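Local coordinates for putative acetyl transferase (PDB 1VKC) that probably transfers acyl groups, most likely acetyl from acetyl-CoA, as a member of the GNAT acetyltransferase family, at the interface of chains A and B. Coordinates in Å, arbitrary orientation; residue numbers count along the deposited sequence, not the author numbering. Chains: chain A/B, putative acetyl transferase.

Contact 1: the interface of chains A and B. Residues chain A 38-40; chain B 102.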
ATOM      1  N   PRO A  38      -5.382  11.881  -9.103  1.00 42.30           N
ATOM      2  CA  PRO A  38      -4.780  12.507  -7.923  1.00 42.06           C
ATOM      3  C   PRO A  38      -5.743  12.615  -6.731  1.00 39.76           C
ATOM      4  O   PRO A  38      -6.216  13.710  -6.399  1.00 40.98           O
ATOM      5  CB  PRO A  38      -4.362  13.886  -8.446  1.00 43.00           C
ATOM      6  CG  PRO A  38      -5.352  14.192  -9.492  1.00 43.29           C
ATOM      7  CD  PRO A  38      -5.705  12.881 -10.143  1.00 42.01           C
ATOM      8  N   ILE A  39      -6.002  11.477  -6.086  1.00 36.61           N
ATOM      9  CA  ILE A  39      -6.870  11.412  -4.922  1.00 34.82           C
ATOM     10  C   ILE A  39      -6.019  11.174  -3.662  1.00 33.99           C
ATOM     11  O   ILE A  39      -4.941  10.614  -3.754  1.00 29.68           O
ATOM     12  CB  ILE A  39      -7.943  10.318  -5.103  1.00 37.24           C
ATOM     13  CG1 ILE A  39      -7.316   8.938  -5.345  1.00 38.27           C
ATOM     14  CG2 ILE A  39      -8.865  10.684  -6.284  1.00 39.43           C
ATOM     15  CD1 ILE A  39      -8.282   7.779  -5.166  1.00 39.03           C
ATOM     16  N   SER A  40      -6.506  11.608  -2.503  1.00 32.51           N
ATOM     17  CA  SER A  40      -5.802  11.356  -1.232  1.00 29.72           C
ATOM     18  C   SER A  40      -5.903   9.875  -0.856  1.00 28.15           C
ATOM     19  O   SER A  40      -6.816   9.172  -1.278  1.00 26.88           O
ATOM     20  CB  SER A  40      -6.395  12.202  -0.113  1.00 29.53           C
ATOM     21  OG  SER A  40      -7.666  11.705   0.283  1.00 26.70           O
TER
ATOM     22  N   TRP B 102       1.358  11.450  -6.332  1.00 42.04           N
ATOM     23  CA  TRP B 102       0.961  12.339  -7.422  1.00 44.51           C
ATOM     24  C   TRP B 102       1.358  13.791  -7.180  1.00 43.42           C
ATOM     25  O   TRP B 102       1.285  14.600  -8.096  1.00 44.80           O
ATOM     26  CB  TRP B 102      -0.547  12.235  -7.703  1.00 44.82           C
ATOM     27  CG  TRP B 102      -1.403  12.503  -6.521  1.00 44.79           C
ATOM     28  CD1 TRP B 102      -1.943  11.579  -5.674  1.00 44.03           C
ATOM     29  CD2 TRP B 102      -1.826  13.780  -6.047  1.00 44.11           C
ATOM     30  NE1 TRP B 102      -2.668  12.210  -4.694  1.00 45.04           N
ATOM     31  CE2 TRP B 102      -2.615  13.564  -4.902  1.00 44.75           C
ATOM     32  CE3 TRP B 102      -1.611  15.102  -6.474  1.00 45.06           C
ATOM     33  CZ2 TRP B 102      -3.197  14.611  -4.180  1.00 44.96           C
ATOM     34  CZ3 TRP B 102      -2.187  16.137  -5.759  1.00 44.64           C
ATOM     35  CH2 TRP B 102      -2.973  15.883  -4.624  1.00 44.61           C
TER
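One face of the B:Trp102 indole is covered by A:Pro38, while the indole N-H points to the backbone of A:Ile39, which lies tilted from the ring plane. The proline lies over both halves of the indole: CB of A:Pro38 sits 3.8 Å from the centroid of the six-membered ring and CA of A:Pro38 3.6 Å from that of the five-membered ring, two CH-pi contacts made by neighbouring atoms. The tightest apolar approach is 3.5 Å, from A:Pro38 CB to B:Trp102 CD2 at the ring fusion. CG of B:Trp102 stands between its own backbone N and carbonyl carbon (chi1 56°), and this turn carries the indole away from the short 3-10 helix 101-103 toward the A:Pro38-A:Ile39 loop of the other chain, which leads into helix 41-57. The polar atom of the indole is thereby satisfied across the interface, since NE1 of B:Trp102 donates a hydrogen bond of 2.9 Å to the main-chain O of A:Ile39. A phenylalanine in its place would probably keep part of the packing on A:Pro38 but leave that carbonyl without its indole donor. The bond to A:Ile39 is bent, 136° at the hydrogen; the donor stands above the carbonyl plane, and O of A:Ile39 is tilted 29° out of the indole plane of B:Trp102.

Contact 2: the interface of chains A and B. Residues chain A 41-42, 45; chain B 25, 28.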
ATOM      1  N   TYR A  41      -4.964   9.396  -0.056  1.00 28.42           N
ATOM      2  CA  TYR A  41      -5.028   8.011   0.371  1.00 30.01           C
ATOM      3  C   TYR A  41      -6.288   7.775   1.217  1.00 29.56           C
ATOM      4  O   TYR A  41      -6.924   6.733   1.113  1.00 31.53           O
ATOM      5  CB  TYR A  41      -3.756   7.576   1.115  1.00 31.99           C
ATOM      6  CG  TYR A  41      -3.785   6.099   1.416  1.00 32.11           C
ATOM      7  CD1 TYR A  41      -3.582   5.168   0.405  1.00 30.97           C
ATOM      8  CD2 TYR A  41      -4.064   5.632   2.696  1.00 32.55           C
ATOM      9  CE1 TYR A  41      -3.652   3.808   0.657  1.00 31.73           C
ATOM     10  CE2 TYR A  41      -4.123   4.278   2.961  1.00 33.30           C
ATOM     11  CZ  TYR A  41      -3.909   3.369   1.924  1.00 32.13           C
ATOM     12  OH  TYR A  41      -3.960   2.030   2.163  1.00 34.89           O
ATOM     13  N   GLU A  42      -6.665   8.752   2.038  1.00 28.42           N
ATOM     14  CA  GLU A  42      -7.887   8.652   2.811  1.00 29.99           C
ATOM     15  C   GLU A  42      -9.139   8.534   1.918  1.00 29.24           C
ATOM     16  O   GLU A  42     -10.048   7.736   2.225  1.00 29.93           O
ATOM     17  CB  GLU A  42      -8.048   9.843   3.754  1.00 32.98           C
ATOM     18  CG  GLU A  42      -9.264   9.732   4.673  1.00 37.10           C
ATOM     19  CD  GLU A  42      -9.243   8.468   5.520  1.00 42.26           C
ATOM     20  OE1 GLU A  42     -10.196   7.645   5.402  1.00 45.89           O
ATOM     21  OE2 GLU A  42      -8.263   8.283   6.294  1.00 44.78           O
ATOM     22  N   GLU A  45      -8.997   4.950   0.357  1.00 30.14           N
ATOM     23  CA  GLU A  45      -9.447   3.988   1.361  1.00 31.31           C
ATOM     24  C   GLU A  45     -10.978   3.912   1.502  1.00 29.87           C
ATOM     25  O   GLU A  45     -11.547   2.813   1.558  1.00 30.50           O
ATOM     26  CB  GLU A  45      -8.824   4.359   2.700  1.00 34.57           C
ATOM     27  CG  GLU A  45      -8.599   3.220   3.652  1.00 37.84           C
ATOM     28  CD  GLU A  45      -7.239   3.314   4.331  1.00 40.61           C
ATOM     29  OE1 GLU A  45      -6.562   2.275   4.421  1.00 38.92           O
ATOM     30  OE2 GLU A  45      -6.840   4.440   4.747  1.00 41.37           O
TER
ATOM     31  N   LYS B  25      -1.703   6.122   8.383  1.00 22.22           N
ATOM     32  CA  LYS B  25      -2.235   5.282   7.319  1.00 25.99           C
ATOM     33  C   LYS B  25      -1.450   5.450   6.023  1.00 25.19           C
ATOM     34  O   LYS B  25      -1.175   4.456   5.342  1.00 24.14           O
ATOM     35  CB  LYS B  25      -3.723   5.548   7.119  1.00 26.29           C
ATOM     36  CG  LYS B  25      -4.553   4.935   8.248  1.00 31.80           C
ATOM     37  CD  LYS B  25      -6.061   5.123   8.053  1.00 34.65           C
ATOM     38  CE  LYS B  25      -6.868   3.975   8.693  1.00 36.63           C
ATOM     39  NZ  LYS B  25      -7.093   2.795   7.748  1.00 39.73           N
ATOM     40  N   ARG B  28       1.903   3.708   6.437  1.00 20.92           N
ATOM     41  CA  ARG B  28       1.707   2.268   6.359  1.00 22.57           C
ATOM     42  C   ARG B  28       1.675   1.827   4.903  1.00 25.58           C
ATOM     43  O   ARG B  28       2.247   0.783   4.537  1.00 22.51           O
ATOM     44  CB  ARG B  28       0.382   1.883   7.047  1.00 24.51           C
ATOM     45  CG  ARG B  28       0.049   0.364   7.027  1.00 27.60           C
ATOM     46  CD  ARG B  28      -1.387   0.070   7.393  1.00 32.97           C
ATOM     47  NE  ARG B  28      -2.330   0.688   6.456  1.00 36.84           N
ATOM     48  CZ  ARG B  28      -3.614   0.971   6.720  1.00 39.98           C
ATOM     49  NH1 ARG B  28      -4.163   0.701   7.913  1.00 40.06           N
ATOM     50  NH2 ARG B  28      -4.359   1.527   5.778  1.00 38.27           N
TER
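A:Glu45 reaches toward chain B with CG anti to its backbone N (chi1 -151°) and a bend at chi2, which presents its carboxylate to B:Lys25 and B:Arg28, one helical turn apart on helix 20-31. B:Arg28 also starts out anti, but its chain folds at chi3, directing the guanidinium toward helix 41-57 of chain A. The two groups meet through one nitrogen and one oxygen: NH2 of B:Arg28 donates a hydrogen bond of 2.7 Å to OE1 of A:Glu45, and the pair is also a salt bridge. OE1 receives it on the syn lone pair and lies nearly in the guanidinium plane, yet the carboxylate and guanidinium planes are perpendicular. This is therefore an end-on grip rather than the flat, two-pronged pairing of parallel groups, and it is bent, with 120° at the hydrogen.

B:Lys25 approaches the same carboxylate from another direction, its chain crossing that of A:Glu45 at about a right angle. Its NZ forms a longer salt bridge of 3.4 Å with OE1 of A:Glu45 and is equally near OE2, while the lysine methylene CD packs 3.5 Å from A:Glu45 OE2. Two cationic groups thus converge on one carboxylate, which would be expected to favour its charged form. A:Glu42, one turn earlier, adds a more distant negative charge facing B:Lys25, without direct contact between the charged atoms.

A:Tyr41 flanks the cluster at the start of helix 41-57. Its ring meets NH2 of B:Arg28 at the edge, with ring and guanidinium planes 71° apart, and its CE2 is 3.8 Å from the main-chain O of B:Lys25. The phenolic OH of A:Tyr41 stands 3.7 Å from NH2 of B:Arg28.

The C-alpha centres of contact 1 and contact 2 are about 11 Å apart, and on chain A they follow closely in sequence, from the loop of contact 1 into helix 41-57, which carries contact 2. On chain B they draw on separate elements, the 3-10 helix 101-103 and helix 20-31. One stretch of chain A thus bridges two distant parts of the partner's sequence, joining a mainly apolar, ring-centred patch to a charged one. Because the interface is two-fold symmetric, both patches recur with the chains exchanged. The pairing suggests a dimer, although the structure alone does not establish one in solution.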